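Local structure of queuine lyase ([Clostridium] spiroforme DSM 1552, 6P78) at residues A[23-28]-A[56-61]; A[68-73]-A[97-102]; A[188-193]-A[227-232]; A[231-234]-A[239-242]. The protein is a radical SAM enzyme that carries a [4Fe-4S] cluster, binds S-adenosylmethionine and queuine, and probably cleaves a C-N bond of queuine. All blocks are in the same frame, centred on the assembly; numbering follows the deposited sequence.

Contact 1 of 4, residues A[23-28]-A[56-61]; sequences MERYSH and IEDNDV. With SF4 (iron/sulfur cluster), chain B.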
loop_
_atom_site.group_PDB
_atom_site.type_symbol
_atom_site.label_atom_id
_atom_site.label_comp_id
_atom_site.label_asym_id
_atom_site.label_seq_id
_atom_site.Cartn_x
_atom_site.Cartn_y
_atom_site.Cartn_z
ATOM N N MET A 23 19.018 -0.288 -2.545
ATOM C CA MET A 23 17.756 -0.140 -1.833
ATOM C C MET A 23 17.442 -1.395 -1.030
ATOM O O MET A 23 17.686 -2.515 -1.489
ATOM C CB MET A 23 16.621 0.150 -2.818
ATOM C CG MET A 23 15.247 -0.261 -2.323
ATOM S SD MET A 23 13.899 0.408 -3.306
ATOM C CE MET A 23 14.327 2.145 -3.328
ATOM N N GLU A 24 16.891 -1.197 0.165
ATOM C CA GLU A 24 16.436 -2.304 0.995
ATOM C C GLU A 24 15.138 -2.851 0.431
ATOM O O GLU A 24 14.146 -2.111 0.314
ATOM C CB GLU A 24 16.237 -1.828 2.428
ATOM C CG GLU A 24 17.511 -1.398 3.096
ATOM C CD GLU A 24 18.318 -2.584 3.562
ATOM O OE1 GLU A 24 17.713 -3.658 3.774
ATOM O OE2 GLU A 24 19.549 -2.445 3.711
ATOM N N ARG A 25 15.135 -4.137 0.059
ATOM C CA ARG A 25 13.951 -4.734 -0.540
ATOM C C ARG A 25 13.363 -5.878 0.263
ATOM O O ARG A 25 12.303 -6.386 -0.119
ATOM C CB ARG A 25 14.246 -5.234 -1.971
ATOM C CG ARG A 25 14.529 -4.128 -2.966
ATOM C CD ARG A 25 14.651 -4.627 -4.420
ATOM N NE ARG A 25 15.098 -3.559 -5.314
ATOM C CZ ARG A 25 14.285 -2.659 -5.879
ATOM N NH1 ARG A 25 12.976 -2.698 -5.659
ATOM N NH2 ARG A 25 14.778 -1.714 -6.655
ATOM N N TYR A 26 14.011 -6.315 1.342
ATOM C CA TYR A 26 13.464 -7.377 2.174
ATOM C C TYR A 26 13.531 -6.964 3.639
ATOM O O TYR A 26 14.594 -6.566 4.126
ATOM C CB TYR A 26 14.241 -8.681 1.960
ATOM C CG TYR A 26 13.835 -9.779 2.901
ATOM C CD1 TYR A 26 12.713 -10.561 2.635
ATOM C CD2 TYR A 26 14.559 -10.043 4.066
ATOM C CE1 TYR A 26 12.315 -11.583 3.519
ATOM C CE2 TYR A 26 14.177 -11.059 4.934
ATOM C CZ TYR A 26 13.056 -11.831 4.655
ATOM O OH TYR A 26 12.679 -12.849 5.509
ATOM N N SER A 27 12.414 -7.077 4.347
ATOM C CA SER A 27 12.444 -6.811 5.777
ATOM C C SER A 27 11.314 -7.587 6.456
ATOM O O SER A 27 10.566 -8.335 5.815
ATOM C CB SER A 27 12.378 -5.297 6.051
ATOM O OG SER A 27 12.676 -4.989 7.412
ATOM N N HIS A 28 11.229 -7.444 7.781
ATOM C CA HIS A 28 10.101 -7.948 8.564
ATOM C C HIS A 28 9.358 -6.782 9.197
ATOM O O HIS A 28 9.976 -5.815 9.643
ATOM C CB HIS A 28 10.539 -8.880 9.686
ATOM C CG HIS A 28 11.267 -10.101 9.219
ATOM N ND1 HIS A 28 11.791 -11.028 10.091
ATOM C CD2 HIS A 28 11.560 -10.545 7.976
ATOM C CE1 HIS A 28 12.385 -11.988 9.406
ATOM N NE2 HIS A 28 12.267 -11.712 8.121
ATOM N N ILE A 56 7.214 5.726 -8.227
ATOM C CA ILE A 56 7.248 5.125 -9.550
ATOM C C ILE A 56 8.600 5.289 -10.221
ATOM O O ILE A 56 8.818 4.715 -11.292
ATOM C CB ILE A 56 6.133 5.683 -10.458
ATOM C CG1 ILE A 56 6.157 7.213 -10.496
ATOM C CG2 ILE A 56 4.776 5.163 -9.996
ATOM C CD1 ILE A 56 5.247 7.794 -11.561
ATOM N N GLU A 57 9.514 6.060 -9.625
ATOM C CA GLU A 57 10.894 6.042 -10.103
ATOM C C GLU A 57 11.501 4.643 -10.029
ATOM O O GLU A 57 12.485 4.377 -10.735
ATOM C CB GLU A 57 11.769 7.018 -9.308
ATOM C CG GLU A 57 11.291 8.484 -9.329
ATOM C CD GLU A 57 11.636 9.248 -10.606
ATOM O OE1 GLU A 57 11.575 10.503 -10.573
ATOM O OE2 GLU A 57 11.968 8.611 -11.634
ATOM N N ASP A 58 10.944 3.744 -9.203
ATOM C CA ASP A 58 11.461 2.374 -9.118
ATOM C C ASP A 58 10.880 1.454 -10.185
ATOM O O ASP A 58 11.339 0.309 -10.307
ATOM C CB ASP A 58 11.207 1.759 -7.727
ATOM C CG ASP A 58 12.132 0.552 -7.424
ATOM O OD1 ASP A 58 13.306 0.586 -7.848
ATOM O OD2 ASP A 58 11.685 -0.407 -6.751
ATOM N N ASN A 59 9.887 1.913 -10.946
ATOM C CA ASN A 59 9.375 1.150 -12.074
ATOM C C ASN A 59 10.443 1.025 -13.163
ATOM O O ASN A 59 11.316 1.887 -13.305
ATOM C CB ASN A 59 8.160 1.830 -12.724
ATOM C CG ASN A 59 6.953 1.997 -11.800
ATOM O OD1 ASN A 59 6.039 2.787 -12.115
ATOM N ND2 ASN A 59 6.914 1.265 -10.701
ATOM N N ASP A 60 10.308 -0.018 -13.990
ATOM C CA ASP A 60 11.143 -0.179 -15.181
ATOM C C ASP A 60 10.377 -0.959 -16.250
ATOM O O ASP A 60 9.755 -1.978 -15.952
ATOM C CB ASP A 60 12.456 -0.896 -14.851
ATOM C CG ASP A 60 13.428 -0.928 -16.026
ATOM O OD1 ASP A 60 14.648 -0.773 -15.783
ATOM O OD2 ASP A 60 12.991 -1.098 -17.186
ATOM N N VAL A 61 10.467 -0.498 -17.507
ATOM C CA VAL A 61 9.736 -1.145 -18.597
ATOM C C VAL A 61 10.273 -2.556 -18.889
ATOM O O VAL A 61 9.525 -3.425 -19.356
ATOM C CB VAL A 61 9.767 -0.256 -19.860
ATOM C CG1 VAL A 61 9.041 1.072 -19.602
ATOM C CG2 VAL A 61 11.203 -0.026 -20.355
HETATM FE FE1 SF4 B . 0.931 4.870 -9.273
HETATM FE FE2 SF4 B . -0.124 4.442 -6.780
HETATM FE FE3 SF4 B . -0.404 6.815 -7.997
HETATM FE FE4 SF4 B . 2.025 6.153 -7.257
HETATM S S1 SF4 B . 0.255 6.465 -5.802
HETATM S S2 SF4 B . 1.480 7.042 -9.305
HETATM S S3 SF4 B . 2.046 3.912 -7.517
HETATM S S4 SF4 B . -1.290 4.912 -8.672
#

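Contact 2 of 4, residues A[68-73]-A[97-102]; sequences KINDEV and DETIER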
loop_
_atom_site.group_PDB
_atom_site.type_symbol
_atom_site.label_atom_id
_atom_site.label_comp_id
_atom_site.label_asym_id
_atom_site.label_seq_id
_atom_site.Cartn_x
_atom_site.Cartn_y
_atom_site.Cartn_z
ATOM N N LYS A 68 14.838 -10.572 -12.828
ATOM C CA LYS A 68 16.140 -10.966 -12.288
ATOM C C LYS A 68 16.382 -10.313 -10.930
ATOM O O LYS A 68 16.829 -10.971 -9.980
ATOM C CB LYS A 68 17.236 -10.580 -13.284
ATOM C CG LYS A 68 18.506 -11.378 -13.190
ATOM C CD LYS A 68 19.619 -10.724 -14.009
ATOM C CE LYS A 68 20.998 -11.049 -13.441
ATOM N NZ LYS A 68 21.422 -10.095 -12.378
ATOM N N ILE A 69 16.097 -9.006 -10.837
ATOM C CA ILE A 69 16.177 -8.276 -9.572
ATOM C C ILE A 69 15.223 -8.881 -8.546
ATOM O O ILE A 69 15.588 -9.114 -7.386
ATOM C CB ILE A 69 15.861 -6.784 -9.803
ATOM C CG1 ILE A 69 16.966 -6.091 -10.598
ATOM C CG2 ILE A 69 15.606 -6.051 -8.476
ATOM C CD1 ILE A 69 18.178 -5.701 -9.771
ATOM N N ASN A 70 13.973 -9.121 -8.952
ATOM C CA ASN A 70 12.980 -9.640 -8.016
ATOM C C ASN A 70 13.356 -11.024 -7.512
ATOM O O ASN A 70 13.095 -11.357 -6.347
ATOM C CB ASN A 70 11.615 -9.681 -8.681
ATOM C CG ASN A 70 11.055 -8.302 -8.904
ATOM O OD1 ASN A 70 11.553 -7.328 -8.335
ATOM N ND2 ASN A 70 10.024 -8.208 -9.736
ATOM N N ASP A 71 13.958 -11.848 -8.367
ATOM C CA ASP A 71 14.224 -13.214 -7.943
ATOM C C ASP A 71 15.210 -13.259 -6.789
ATOM O O ASP A 71 15.101 -14.139 -5.927
ATOM C CB ASP A 71 14.747 -14.058 -9.108
ATOM C CG ASP A 71 14.224 -15.480 -9.060
ATOM O OD1 ASP A 71 12.986 -15.648 -9.043
ATOM O OD2 ASP A 71 15.041 -16.426 -9.031
ATOM N N GLU A 72 16.168 -12.328 -6.751
ATOM C CA GLU A 72 17.118 -12.300 -5.641
ATOM C C GLU A 72 16.457 -11.882 -4.337
ATOM O O GLU A 72 16.902 -12.298 -3.257
ATOM C CB GLU A 72 18.296 -11.381 -5.959
ATOM C CG GLU A 72 19.005 -11.755 -7.244
ATOM C CD GLU A 72 19.674 -13.123 -7.153
ATOM O OE1 GLU A 72 19.457 -13.949 -8.070
ATOM O OE2 GLU A 72 20.398 -13.386 -6.158
ATOM N N VAL A 73 15.404 -11.066 -4.414
ATOM C CA VAL A 73 14.662 -10.707 -3.214
ATOM C C VAL A 73 13.823 -11.882 -2.744
ATOM O O VAL A 73 13.794 -12.210 -1.548
ATOM C CB VAL A 73 13.786 -9.475 -3.486
ATOM C CG1 VAL A 73 13.039 -9.094 -2.213
ATOM C CG2 VAL A 73 14.645 -8.331 -4.012
ATOM N N ASP A 97 5.234 -11.532 -15.087
ATOM C CA ASP A 97 4.458 -12.754 -14.923
ATOM C C ASP A 97 5.258 -13.812 -14.176
ATOM O O ASP A 97 4.695 -14.543 -13.357
ATOM C CB ASP A 97 4.000 -13.280 -16.284
ATOM C CG ASP A 97 2.882 -12.432 -16.889
ATOM O OD1 ASP A 97 1.708 -12.579 -16.468
ATOM O OD2 ASP A 97 3.178 -11.616 -17.789
ATOM N N GLU A 98 6.574 -13.864 -14.403
ATOM C CA GLU A 98 7.415 -14.848 -13.728
ATOM C C GLU A 98 7.557 -14.529 -12.246
ATOM O O GLU A 98 7.671 -15.448 -11.428
ATOM C CB GLU A 98 8.799 -14.923 -14.388
ATOM C CG GLU A 98 8.793 -15.295 -15.873
ATOM C CD GLU A 98 8.321 -14.156 -16.786
ATOM O OE1 GLU A 98 7.761 -14.460 -17.867
ATOM O OE2 GLU A 98 8.488 -12.965 -16.421
ATOM N N THR A 99 7.545 -13.241 -11.875
ATOM C CA THR A 99 7.583 -12.894 -10.463
ATOM C C THR A 99 6.296 -13.324 -9.783
ATOM O O THR A 99 6.330 -13.906 -8.695
ATOM C CB THR A 99 7.811 -11.387 -10.278
ATOM O OG1 THR A 99 9.065 -11.007 -10.870
ATOM C CG2 THR A 99 7.815 -11.022 -8.798
ATOM N N ILE A 100 5.151 -13.049 -10.416
ATOM C CA ILE A 100 3.869 -13.440 -9.836
ATOM C C ILE A 100 3.790 -14.953 -9.663
ATOM O O ILE A 100 3.379 -15.449 -8.605
ATOM C CB ILE A 100 2.712 -12.906 -10.698
ATOM C CG1 ILE A 100 2.672 -11.379 -10.612
ATOM C CG2 ILE A 100 1.402 -13.502 -10.221
ATOM C CD1 ILE A 100 1.683 -10.732 -11.578
ATOM N N GLU A 101 4.197 -15.715 -10.680
ATOM C CA GLU A 101 4.111 -17.165 -10.526
ATOM C C GLU A 101 5.096 -17.689 -9.487
ATOM O O GLU A 101 4.809 -18.689 -8.818
ATOM C CB GLU A 101 4.299 -17.862 -11.866
ATOM C CG GLU A 101 3.398 -17.291 -12.953
ATOM C CD GLU A 101 2.147 -18.132 -13.192
ATOM O OE1 GLU A 101 1.664 -18.756 -12.213
ATOM O OE2 GLU A 101 1.661 -18.169 -14.354
ATOM N N ARG A 102 6.241 -17.034 -9.305
ATOM C CA ARG A 102 7.121 -17.462 -8.218
ATOM C C ARG A 102 6.505 -17.177 -6.850
ATOM O O ARG A 102 6.603 -18.001 -5.932
ATOM C CB ARG A 102 8.492 -16.803 -8.319
ATOM C CG ARG A 102 9.384 -17.128 -7.115
ATOM C CD ARG A 102 10.682 -17.748 -7.498
ATOM N NE ARG A 102 11.357 -18.329 -6.343
ATOM C CZ ARG A 102 12.517 -17.902 -5.859
ATOM N NH1 ARG A 102 13.140 -16.878 -6.425
ATOM N NH2 ARG A 102 13.061 -18.503 -4.807
#

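Contact 3 of 4, residues A[188-193]-A[227-232]; sequences MIRKDI and EEYHDL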
loop_
_atom_site.group_PDB
_atom_site.type_symbol
_atom_site.label_atom_id
_atom_site.label_comp_id
_atom_site.label_asym_id
_atom_site.label_seq_id
_atom_site.Cartn_x
_atom_site.Cartn_y
_atom_site.Cartn_z
ATOM N N MET A 188 -11.351 17.220 7.469
ATOM C CA MET A 188 -11.157 16.199 6.450
ATOM C C MET A 188 -10.477 14.977 7.047
ATOM O O MET A 188 -10.894 13.839 6.804
ATOM C CB MET A 188 -10.310 16.773 5.305
ATOM C CG MET A 188 -10.229 15.867 4.104
ATOM S SD MET A 188 -9.024 16.528 2.908
ATOM C CE MET A 188 -9.780 18.060 2.430
ATOM N N ILE A 189 -9.455 15.207 7.865
ATOM C CA ILE A 189 -8.708 14.106 8.470
ATOM C C ILE A 189 -9.573 13.367 9.483
ATOM O O ILE A 189 -9.588 12.127 9.528
ATOM C CB ILE A 189 -7.427 14.673 9.099
ATOM C CG1 ILE A 189 -6.508 15.174 7.979
ATOM C CG2 ILE A 189 -6.705 13.626 9.964
ATOM C CD1 ILE A 189 -5.381 16.035 8.447
ATOM N N ARG A 190 -10.320 14.116 10.298
ATOM C CA ARG A 190 -11.245 13.512 11.256
ATOM C C ARG A 190 -12.204 12.563 10.558
ATOM O O ARG A 190 -12.437 11.448 11.031
ATOM C CB ARG A 190 -12.042 14.594 11.983
ATOM C CG ARG A 190 -11.266 15.388 13.010
ATOM C CD ARG A 190 -12.198 16.356 13.751
ATOM N NE ARG A 190 -11.490 17.108 14.783
ATOM C CZ ARG A 190 -11.411 18.432 14.811
ATOM N NH1 ARG A 190 -10.744 19.036 15.785
ATOM N NH2 ARG A 190 -12.016 19.153 13.871
ATOM N N LYS A 191 -12.782 13.004 9.422
ATOM C CA LYS A 191 -13.740 12.157 8.717
ATOM C C LYS A 191 -13.062 10.917 8.147
ATOM O O LYS A 191 -13.650 9.827 8.148
ATOM C CB LYS A 191 -14.463 12.932 7.612
ATOM C CG LYS A 191 -15.693 12.143 7.144
ATOM C CD LYS A 191 -16.665 12.973 6.324
ATOM C CE LYS A 191 -17.814 12.114 5.809
ATOM N NZ LYS A 191 -17.522 11.486 4.492
ATOM N N ASP A 192 -11.831 11.051 7.657
ATOM C CA ASP A 192 -11.133 9.883 7.138
ATOM C C ASP A 192 -10.935 8.833 8.226
ATOM O O ASP A 192 -11.099 7.632 7.972
ATOM C CB ASP A 192 -9.783 10.279 6.533
ATOM C CG ASP A 192 -9.922 10.916 5.173
ATOM O OD1 ASP A 192 -10.959 10.692 4.506
ATOM O OD2 ASP A 192 -9.005 11.660 4.777
ATOM N N ILE A 193 -10.604 9.260 9.448
ATOM C CA ILE A 193 -10.378 8.275 10.507
ATOM C C ILE A 193 -11.712 7.691 10.958
ATOM O O ILE A 193 -11.804 6.492 11.246
ATOM C CB ILE A 193 -9.580 8.864 11.688
ATOM C CG1 ILE A 193 -8.246 9.437 11.215
ATOM C CG2 ILE A 193 -9.394 7.811 12.814
ATOM C CD1 ILE A 193 -7.353 8.454 10.480
ATOM N N GLU A 227 -0.649 14.428 18.108
ATOM C CA GLU A 227 -1.132 14.431 19.484
ATOM C C GLU A 227 -2.576 13.953 19.588
ATOM O O GLU A 227 -2.908 13.183 20.494
ATOM C CB GLU A 227 -0.988 15.825 20.103
ATOM C CG GLU A 227 -1.783 16.916 19.396
ATOM C CD GLU A 227 -1.337 18.333 19.758
ATOM O OE1 GLU A 227 -1.626 19.270 18.972
ATOM O OE2 GLU A 227 -0.703 18.504 20.823
ATOM N N GLU A 228 -3.434 14.365 18.654
ATOM C CA GLU A 228 -4.862 14.089 18.784
ATOM C C GLU A 228 -5.188 12.631 18.493
ATOM O O GLU A 228 -6.096 12.067 19.114
ATOM C CB GLU A 228 -5.657 15.004 17.854
ATOM C CG GLU A 228 -7.141 14.660 17.743
ATOM C CD GLU A 228 -7.986 15.282 18.841
ATOM O OE1 GLU A 228 -7.427 15.634 19.907
ATOM O OE2 GLU A 228 -9.216 15.422 18.634
ATOM N N TYR A 229 -4.464 12.007 17.565
ATOM C CA TYR A 229 -4.701 10.623 17.172
ATOM C C TYR A 229 -3.581 9.703 17.654
ATOM O O TYR A 229 -3.278 8.693 17.021
ATOM C CB TYR A 229 -4.908 10.534 15.659
ATOM C CG TYR A 229 -6.261 11.093 15.291
ATOM C CD1 TYR A 229 -6.439 12.460 15.125
ATOM C CD2 TYR A 229 -7.385 10.269 15.211
ATOM C CE1 TYR A 229 -7.684 12.986 14.837
ATOM C CE2 TYR A 229 -8.651 10.801 14.930
ATOM C CZ TYR A 229 -8.785 12.154 14.731
ATOM O OH TYR A 229 -10.032 12.708 14.465
ATOM N N HIS A 230 -2.997 10.023 18.809
ATOM C CA HIS A 230 -1.941 9.186 19.364
ATOM C C HIS A 230 -2.422 7.761 19.622
ATOM O O HIS A 230 -1.657 6.803 19.452
ATOM C CB HIS A 230 -1.408 9.815 20.648
ATOM C CG HIS A 230 -0.237 9.087 21.233
ATOM N ND1 HIS A 230 1.003 9.068 20.629
ATOM C CD2 HIS A 230 -0.120 8.335 22.353
ATOM C CE1 HIS A 230 1.838 8.349 21.360
ATOM N NE2 HIS A 230 1.181 7.889 22.410
ATOM N N ASP A 231 -3.686 7.593 20.024
ATOM C CA ASP A 231 -4.196 6.247 20.271
ATOM C C ASP A 231 -4.251 5.417 18.999
ATOM O O ASP A 231 -4.302 4.186 19.074
ATOM C CB ASP A 231 -5.587 6.287 20.940
ATOM C CG ASP A 231 -6.625 7.107 20.162
ATOM O OD1 ASP A 231 -6.310 7.680 19.099
ATOM O OD2 ASP A 231 -7.785 7.177 20.644
ATOM N N LEU A 232 -4.216 6.059 17.835
ATOM C CA LEU A 232 -4.211 5.320 16.580
ATOM C C LEU A 232 -2.918 4.540 16.400
ATOM O O LEU A 232 -2.927 3.450 15.815
ATOM C CB LEU A 232 -4.410 6.295 15.420
ATOM C CG LEU A 232 -4.894 5.773 14.081
ATOM C CD1 LEU A 232 -6.169 4.982 14.266
ATOM C CD2 LEU A 232 -5.111 6.966 13.171
HETATM O O HOH W 1 -11.934 11.108 13.804
HETATM O O HOH W 2 -10.599 15.072 16.088
HETATM O O HOH W 3 -9.533 17.685 17.524
#

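Contact 4 of 4, residues A[231-234]-A[239-242]; sequences DLKN and DYLG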
loop_
_atom_site.group_PDB
_atom_site.type_symbol
_atom_site.label_atom_id
_atom_site.label_comp_id
_atom_site.label_asym_id
_atom_site.label_seq_id
_atom_site.Cartn_x
_atom_site.Cartn_y
_atom_site.Cartn_z
ATOM N N ASP A 231 -3.686 7.593 20.024
ATOM C CA ASP A 231 -4.196 6.247 20.271
ATOM C C ASP A 231 -4.251 5.417 18.999
ATOM O O ASP A 231 -4.302 4.186 19.074
ATOM C CB ASP A 231 -5.587 6.287 20.940
ATOM C CG ASP A 231 -6.625 7.107 20.162
ATOM O OD1 ASP A 231 -6.310 7.680 19.099
ATOM O OD2 ASP A 231 -7.785 7.177 20.644
ATOM N N LEU A 232 -4.216 6.059 17.835
ATOM C CA LEU A 232 -4.211 5.320 16.580
ATOM C C LEU A 232 -2.918 4.540 16.400
ATOM O O LEU A 232 -2.927 3.450 15.815
ATOM C CB LEU A 232 -4.410 6.295 15.420
ATOM C CG LEU A 232 -4.894 5.773 14.081
ATOM C CD1 LEU A 232 -6.169 4.982 14.266
ATOM C CD2 LEU A 232 -5.111 6.966 13.171
ATOM N N LYS A 233 -1.807 5.068 16.921
ATOM C CA LYS A 233 -0.521 4.407 16.730
ATOM C C LYS A 233 -0.547 2.986 17.267
ATOM O O LYS A 233 0.090 2.090 16.702
ATOM C CB LYS A 233 0.589 5.206 17.416
ATOM C CG LYS A 233 0.807 6.580 16.818
ATOM C CD LYS A 233 1.893 7.319 17.581
ATOM C CE LYS A 233 1.968 8.776 17.147
ATOM N NZ LYS A 233 2.850 9.527 18.080
ATOM N N ASN A 234 -1.275 2.757 18.359
ATOM C CA ASN A 234 -1.292 1.469 19.035
ATOM C C ASN A 234 -2.526 0.633 18.714
ATOM O O ASN A 234 -2.759 -0.380 19.378
ATOM C CB ASN A 234 -1.201 1.680 20.542
ATOM C CG ASN A 234 0.143 2.219 20.957
ATOM O OD1 ASN A 234 1.181 1.723 20.518
ATOM N ND2 ASN A 234 0.136 3.258 21.786
ATOM N N ASP A 239 -1.851 -0.157 10.525
ATOM C CA ASP A 239 -0.424 0.114 10.569
ATOM C C ASP A 239 -0.206 1.613 10.498
ATOM O O ASP A 239 -0.865 2.314 9.729
ATOM C CB ASP A 239 0.296 -0.575 9.409
ATOM C CG ASP A 239 0.244 -2.093 9.520
ATOM O OD1 ASP A 239 0.556 -2.631 10.616
ATOM O OD2 ASP A 239 -0.133 -2.755 8.525
ATOM N N TYR A 240 0.736 2.115 11.283
ATOM C CA TYR A 240 0.948 3.557 11.361
ATOM C C TYR A 240 2.400 3.838 10.989
ATOM O O TYR A 240 3.315 3.295 11.619
ATOM C CB TYR A 240 0.614 4.055 12.769
ATOM C CG TYR A 240 0.581 5.555 12.982
ATOM C CD1 TYR A 240 1.754 6.308 12.969
ATOM C CD2 TYR A 240 -0.617 6.208 13.259
ATOM C CE1 TYR A 240 1.726 7.685 13.181
ATOM C CE2 TYR A 240 -0.653 7.577 13.485
ATOM C CZ TYR A 240 0.521 8.310 13.449
ATOM O OH TYR A 240 0.479 9.675 13.679
ATOM N N LEU A 241 2.619 4.661 9.949
ATOM C CA LEU A 241 3.985 4.962 9.493
ATOM C C LEU A 241 4.243 6.458 9.620
ATOM O O LEU A 241 3.752 7.251 8.803
ATOM C CB LEU A 241 4.226 4.521 8.048
ATOM C CG LEU A 241 4.400 3.031 7.807
ATOM C CD1 LEU A 241 3.048 2.388 7.658
ATOM C CD2 LEU A 241 5.260 2.781 6.567
ATOM N N GLY A 242 5.028 6.841 10.629
ATOM C CA GLY A 242 5.418 8.240 10.748
ATOM C C GLY A 242 6.354 8.677 9.637
ATOM O O GLY A 242 6.384 9.854 9.271
#

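Contact 1 of 4, residues A[23-28]-A[56-61]
R25 and D58 meet head-on in a two-pronged salt bridge. NH1 of R25 donates to OD2 of D58 over 2.8 Å, and NH2 of R25 donates to OD1 of D58 over 3.0 Å. Both oxygens accept through their syn lone pairs, both bonds run nearly straight, and the guanidinium and carboxylate planes lie only 14° apart, so the pair holds the carboxylate flat and fixes its rotation. K41 NZ adds a second salt bridge to OD1, which is thus gripped by both cations, while NH1 of R25 also bonds the L39 carbonyl.

Besides the salt bridge there is only a loose van der Waals approach, SD of M23 to OD2 of D58 (4.2 Å), in one of two modelled conformers of the methionine and so doubtful.

D58 lines the queuine pocket and touches the ligand, so R25 and K41 are placed as second-shell residues and probably set its orientation. Two residues earlier, I56 brings CG2 to 3.9 Å from S2 of the iron-sulfur cluster.

R25 precedes strand 26-29, the edge strand antiparallel to 35-39, and packs on I69 and V73 of helix 63-74; D58 ends a short 3-10 turn in the connection from strand 35-39 to that helix.

Contact 2 of 4, residues A[68-73]-A[97-102]
D71 and R102 form the charged link between the two helices: NH1 of R102 lies 2.9 Å from OD1 of D71, a salt bridge whose hydrogen bond is bent and weak. The same nitrogen also makes a long, weak bond to the D71 carbonyl oxygen. Here the side chains cross at about a right angle and the carboxylate and guanidinium planes stand 51° apart, quite unlike a paired, coplanar grip; one nitrogen does the work. R102 gets there by a kink at chi2 (124°) that folds the chain across toward the neighbouring helix, and its NH2 is hydrogen-bonded to N75 OD1 just beyond the segment.

The second polar link joins N70 and T99, where the backbones come closest, with CA atoms 6.8 Å apart. ND2 of N70 donates to OG1 of T99 at 3.2 Å, almost straight at 170° and with the hydroxyl in the amide plane. At its other end, OD1 of N70 accepts from the backbone N of K41, so the buried amide is held from two sides and its flip is fixed.

Helices 63-74 and 97-109 are neighbours in the layer of helices beside the parallel strands of the radical SAM core, each leading into a strand, 83-87 and 114-118 respectively.

Outward from the polar pairs the packing is modest. CG2 of T99 sits 3.7 Å from ND2 of N70 and touches its CB as well, while L74 meets both T99 and R102. P96 packs on N70, and Q67 lies against T99 and E98.

Contact 3 of 4, residues A[188-193]-A[227-232]
I193 places CG1 beside its backbone N (chi1 -57°) and CG2 anti to that N, which turns both branches to the ring of Y229 coming from the other segment. Y229 in turn sets its CG anti to the carbonyl carbon (chi1 -73°), sending the ring toward I193 and R190 of helix 186-199. The isoleucine and the tyrosine run alongside one another, pointing contrary ways, with CG2 of I193 3.7 Å from CE2 of Y229. Beyond them CD1 of I193 meets CD2 of L232 tip to tip at 3.8 Å. I205 of strand 203-207 touches both I193 and L232, and F225 packs on Y229 and L232, so this apolar patch joins helix 186-199 and helices 219-228 and 230-233, which meet at Y229, to the sheet.

At the outer end, CG of R190 touches the Y229 hydroxyl at 3.3 Å, near the ring plane. No direct hydrogen bond spans the segments; three waters do that work. One donates to the R190 carbonyl oxygen and is also hydrogen-bonded to the Y229 hydroxyl, another joins NE of R190, OE2 of E228 and that hydroxyl, and a third bridges NH1 of R190 to OE2 of E228.

NE of R190 and OE2 of E228 stay 4.8 Å apart, so their opposite charges probably interact mainly through the bridging waters. The tyrosine oxygen, gripped by two waters, marks the boundary between the apolar interior and this hydrated rim.

Contact 4 of 4, residues A[231-234]-A[239-242]
K233 lies over one face of the Y240 ring, and a CH-pi contact is the heart of this junction. CG of K233 stands 3.6 Å from the ring centroid and only 5° off the ring normal, practically centred, so all six ring carbons are about equally near it. The lysine chain runs extended beyond CG and crosses the ring obliquely, bringing CE to 3.9 Å from the hydroxyl oxygen OH of Y240. On the ring side, chi1 of -171° places CG opposite the backbone N, and the ring rises from the strand to meet the lysine.

The remaining apolar contact is looser: CB of L232 comes within 4.4 Å of CD2 of Y240. F225 of helix 219-228 touches both L232 and Y240, and I207 of strand 203-207 also packs on the tyrosine.

No hydrogen bond joins the two segments. The polar end of K233 finds its partners nearby, a salt bridge from NZ to D226 and a hydrogen bond with H230 ND1, which is consistent with the extended chain lying across the ring.

In the fold, this is the tight return from helix 230-233 into 238-241, the edge strand of the three-stranded parallel sheet; backbones approach to 5.6 Å between the CA atoms of K233 and Y240. The next residue, L241, lines the queuine pocket.

The lysine thus splits its chemistry in two: CG covers the aromatic face and CE nears the hydroxyl end, while its ammonium reaches past the ring, giving a junction that rests on dispersion and CH-pi attraction with the charge probably balanced by D226.

From the N terminus, contact 1 closes the first loop, bringing the approach to edge strand 26-29 against the loop that follows strand 35-39. Contact 2 comes next in series, joining helices 63-74 and 97-109 around strand 83-87; contacts 1 and 2 touch each other through helix 63-74. Contact 3 lies on the opposite side of the chain's centre, about 30 Å from contact 1 between centres, and closes a longer loop containing strand 203-207 and most of helix 219-228. Contact 4 starts where contact 3 ends, sharing D231 and L232, and makes a short return into strand 238-241. None crosses another; together they tie elements around both sheets.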